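Local coordinates for adenosylmethionine-8-amino-7-oxononanoate aminotransferase (Methanocaldococcus jannaschii, PDB 6ZHK) that catalyses amino-group transfer as a thermostable, pyridoxal-phosphate-dependent D-amino acid transaminase of the class-III aminotransferase family, and is named for the biotin-pathway enzyme BioA, at the interface of chains A and B. Sequence-based numbering; all coordinates share one arbitrary frame. Chains: chain A/B, Adenosylmethionine-8-amino-7-oxononanoate aminotransferase.

Contact 1: the interface of chains A and B. Residues chain A 117, 333, 335-336, 340; chain B 22-25.
A:Phe117 turns the edge of its ring toward the face of the B:Trp22 indole. This is the dimer interface of a class-III, fold-type I aminotransferase. The two planes stand at 74°, and CD2 of A:Phe117 lies 3.7 Å from CG of B:Trp22. CG of B:Trp22 lies anti to the backbone N (chi1 -169°), which puts the indole beside its own carbonyl; the A:Phe117 edge meets both. The same indole face receives CD2 of A:Leu333 near its rim. B:Pro24 fits between A:Phe117, A:Gly336 and A:Thr340. Its CB is 3.5 Å from CA of A:Gly336, and its CG is 3.7 Å from the methyl CG2 of A:Thr340. Next in the segment, the backbone N of B:Tyr25 donates a weak, bent hydrogen bond of 3.0 Å to O of A:His335. The B:Tyr25 ring lies over the A:His335 backbone, with N of A:His335 above one face toward the rim. B:Tyr25 has a left-handed backbone (phi 52°). Two waters form the next layer. Water 1 lies 3.1 Å from the indole NE1 of B:Trp22 and also bonds N of A:Leu333. Water 2 lies 2.6 Å from O of B:His23 and also bonds O of A:Leu333. The waters bond to each other, so they link the A:Leu333 backbone to both the B:Trp22 indole and the B:His23 carbonyl. A:Phe117 itself is held on strand 115-119. A:Gly336 and B:Tyr25 are predicted to take part in substrate recognition.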
# COMPACT_ATOMS: atom_id res chain seq x y z
N PHE A 117 -5.28 -8.60 -10.27
CA PHE A 117 -3.94 -8.29 -9.79
C PHE A 117 -4.12 -7.69 -8.40
O PHE A 117 -4.74 -6.63 -8.25
CB PHE A 117 -3.30 -7.23 -10.73
CG PHE A 117 -1.82 -7.09 -10.50
CD1 PHE A 117 -1.33 -6.47 -9.36
CD2 PHE A 117 -0.94 -7.63 -11.42
CE1 PHE A 117 0.05 -6.44 -9.11
CE2 PHE A 117 0.43 -7.57 -11.20
CZ PHE A 117 0.91 -7.02 -10.03
N LEU A 333 4.64 -7.16 -16.54
CA LEU A 333 4.41 -5.97 -15.73
C LEU A 333 5.31 -6.12 -14.50
O LEU A 333 5.12 -7.01 -13.64
CB LEU A 333 2.95 -6.00 -15.31
CG LEU A 333 2.58 -4.80 -14.41
CD1 LEU A 333 2.75 -3.51 -15.16
CD2 LEU A 333 1.10 -4.89 -13.98
N HIS A 335 5.74 -5.21 -11.51
CA HIS A 335 5.09 -4.52 -10.39
C HIS A 335 4.69 -5.64 -9.43
O HIS A 335 4.34 -6.74 -9.84
CB HIS A 335 3.80 -3.83 -10.86
CG HIS A 335 3.28 -2.89 -9.84
ND1 HIS A 335 3.47 -1.55 -9.93
CD2 HIS A 335 2.63 -3.11 -8.67
CE1 HIS A 335 2.91 -0.95 -8.89
NE2 HIS A 335 2.41 -1.89 -8.13
N GLY A 336 4.74 -5.34 -8.14
CA GLY A 336 4.17 -6.27 -7.17
C GLY A 336 4.93 -6.15 -5.87
O GLY A 336 6.09 -6.53 -5.85
N THR A 340 1.82 -8.99 -1.82
CA THR A 340 0.74 -9.20 -2.83
C THR A 340 0.08 -10.58 -2.59
O THR A 340 0.75 -11.62 -2.50
CB THR A 340 1.39 -9.26 -4.25
OG1 THR A 340 1.96 -7.95 -4.49
CG2 THR A 340 0.37 -9.52 -5.35
N TRP B 22 -3.32 -12.46 -12.29
CA TRP B 22 -2.18 -11.81 -12.90
C TRP B 22 -1.12 -11.62 -11.80
O TRP B 22 -1.27 -10.78 -10.91
CB TRP B 22 -2.65 -10.46 -13.47
CG TRP B 22 -1.69 -9.74 -14.37
CD1 TRP B 22 -0.32 -9.86 -14.41
CD2 TRP B 22 -2.01 -8.70 -15.29
NE1 TRP B 22 0.19 -8.98 -15.34
CE2 TRP B 22 -0.81 -8.27 -15.90
CE3 TRP B 22 -3.21 -8.07 -15.68
CZ2 TRP B 22 -0.76 -7.23 -16.85
CZ3 TRP B 22 -3.17 -7.10 -16.65
CH2 TRP B 22 -1.97 -6.68 -17.25
N HIS B 23 -0.09 -12.45 -11.85
CA HIS B 23 0.88 -12.48 -10.77
C HIS B 23 1.83 -11.30 -10.85
O HIS B 23 2.14 -10.80 -11.93
CB HIS B 23 1.68 -13.79 -10.85
CG HIS B 23 0.91 -14.92 -10.21
ND1 HIS B 23 1.33 -15.53 -9.04
CD2 HIS B 23 -0.16 -15.63 -10.65
CE1 HIS B 23 0.51 -16.55 -8.73
NE2 HIS B 23 -0.44 -16.60 -9.70
N PRO B 24 2.33 -10.84 -9.69
CA PRO B 24 3.33 -9.78 -9.64
C PRO B 24 4.68 -10.28 -10.21
O PRO B 24 5.03 -11.46 -10.02
CB PRO B 24 3.32 -9.49 -8.10
CG PRO B 24 3.08 -10.85 -7.44
CD PRO B 24 1.96 -11.36 -8.33
N TYR B 25 5.38 -9.38 -10.95
CA TYR B 25 6.75 -9.59 -11.42
C TYR B 25 6.87 -10.94 -12.14
O TYR B 25 7.76 -11.69 -11.85
CB TYR B 25 7.77 -9.49 -10.27
CG TYR B 25 8.27 -8.07 -10.07
CD1 TYR B 25 9.34 -7.58 -10.80
CD2 TYR B 25 7.67 -7.23 -9.12
CE1 TYR B 25 9.80 -6.28 -10.64
CE2 TYR B 25 8.13 -5.93 -8.95
CZ TYR B 25 9.20 -5.47 -9.69
OH TYR B 25 9.60 -4.17 -9.58
O HOH W 1 3.03 -9.50 -16.35
O HOH W 2 3.72 -9.46 -13.54

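Contact 2: the interface of chains A and B. Residues chain A 37, 62, 429, 431; chain B 89, 91-93.
The B:Leu91–B:Cys93 loop, which packs on A:Arg431, A:Tyr429 and A:Leu37, turns at B:Gly92 with a positive phi of 76°, while A:Ile62 opposite also has a left-handed backbone. The guanidinium of A:Arg431 lays one face over the B:Leu91 side chain, with CB beneath its centre and 3.8 Å from CZ. The arginine chain is extended from CG to NE and crosses the leucine at about a right angle. NH1 does not bond directly to O of B:Leu91. Instead, NH1 of A:Arg431 bonds water 4 at 3.1 Å, in the guanidinium plane. Water 4 is also 3.1 Å from the phenol OH of A:Tyr429, and it contacts O of B:Leu91. The thiol SG of B:Cys93 packs 3.5 Å from CZ of the A:Tyr429 ring. B:Thr89 meets A:Ile62 at about a right angle, with its CB 3.7 Å from CG1 of A:Ile62. Its hydroxyl OG1, anti to its backbone nitrogen (chi1 -161°), accepts a 3.0 Å bond from N of B:Leu91 and so braces the loop. Water 3 lies 2.7 Å from O of B:Gly92 and also bonds N of A:Leu37. A:Arg431 is predicted to bind substrate, so the partner loop may help position it. In chain A, A:Ile62 belongs to helix 60-63, A:Tyr429 ends strand 428-429, and A:Leu37 precedes strand 38-43. The chain B loop leads into strand 94-95 and helix 96-108.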
# COMPACT_ATOMS: atom_id res chain seq x y z
N LEU A 37 -10.86 10.21 20.53
CA LEU A 37 -11.38 8.86 20.73
C LEU A 37 -10.20 7.92 20.53
O LEU A 37 -9.52 8.04 19.50
CB LEU A 37 -12.38 8.67 19.60
CG LEU A 37 -13.56 7.74 19.77
CD1 LEU A 37 -14.42 8.11 20.97
CD2 LEU A 37 -14.39 7.86 18.50
N ILE A 62 -14.14 4.96 8.11
CA ILE A 62 -13.69 5.61 6.88
C ILE A 62 -13.96 4.66 5.69
O ILE A 62 -13.07 4.39 4.83
CB ILE A 62 -12.24 6.17 6.95
CG1 ILE A 62 -11.83 6.71 8.33
CG2 ILE A 62 -11.97 7.17 5.79
CD1 ILE A 62 -12.60 7.95 8.76
N TYR A 429 -20.11 8.42 15.97
CA TYR A 429 -18.84 8.85 15.43
C TYR A 429 -19.09 9.18 13.97
O TYR A 429 -19.52 8.31 13.19
CB TYR A 429 -17.79 7.71 15.47
CG TYR A 429 -16.53 8.10 14.72
CD1 TYR A 429 -15.84 9.27 15.01
CD2 TYR A 429 -16.03 7.27 13.73
CE1 TYR A 429 -14.69 9.65 14.31
CE2 TYR A 429 -14.87 7.61 13.04
CZ TYR A 429 -14.21 8.80 13.33
OH TYR A 429 -13.14 9.09 12.52
N ARG A 431 -16.99 11.41 10.80
CA ARG A 431 -15.90 12.26 10.31
C ARG A 431 -16.38 13.07 9.11
O ARG A 431 -16.75 12.48 8.09
CB ARG A 431 -14.64 11.47 9.89
CG ARG A 431 -13.49 12.38 9.50
CD ARG A 431 -12.25 11.57 9.17
NE ARG A 431 -11.16 12.37 8.62
CZ ARG A 431 -10.21 12.96 9.36
NH1 ARG A 431 -10.23 12.91 10.71
NH2 ARG A 431 -9.27 13.63 8.73
N THR B 89 -10.01 3.63 12.84
CA THR B 89 -9.19 4.60 12.09
C THR B 89 -8.12 5.27 12.96
O THR B 89 -8.34 5.54 14.16
CB THR B 89 -10.10 5.62 11.38
OG1 THR B 89 -9.28 6.20 10.37
CG2 THR B 89 -10.65 6.69 12.30
N LEU B 91 -7.44 8.34 11.42
CA LEU B 91 -7.76 9.67 10.93
C LEU B 91 -8.54 10.38 12.04
O LEU B 91 -9.75 10.14 12.19
CB LEU B 91 -8.60 9.57 9.63
CG LEU B 91 -7.77 9.36 8.34
CD1 LEU B 91 -7.39 7.89 8.18
CD2 LEU B 91 -8.55 9.87 7.11
N GLY B 92 -7.85 11.19 12.86
CA GLY B 92 -8.52 12.00 13.90
C GLY B 92 -8.94 11.15 15.11
O GLY B 92 -9.64 11.64 15.97
N CYS B 93 -8.54 9.86 15.13
CA CYS B 93 -8.76 8.97 16.28
C CYS B 93 -7.48 8.19 16.50
O CYS B 93 -6.60 8.16 15.62
CB CYS B 93 -9.89 7.97 16.06
SG CYS B 93 -11.48 8.69 15.55
O HOH W 3 -11.45 11.60 17.96
O HOH W 4 -12.35 12.07 12.79

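Contact 1 and contact 2 lie about 32 Å apart, measured between the centres of their C-alpha atoms. They share no residues and no helix or strand. Both belong to the interface of the homodimer, and each has a two-fold twin with the chains exchanged. In contact 1 an N-terminal segment of chain B reaches chain A, whereas in contact 2 the loop before strand 94-95 of chain B does so. Each includes residues predicted to serve substrate binding. Contact 1 probably serves the chain B active site and contact 2 that of chain A, which fits their separation and would make dimerisation important for activity.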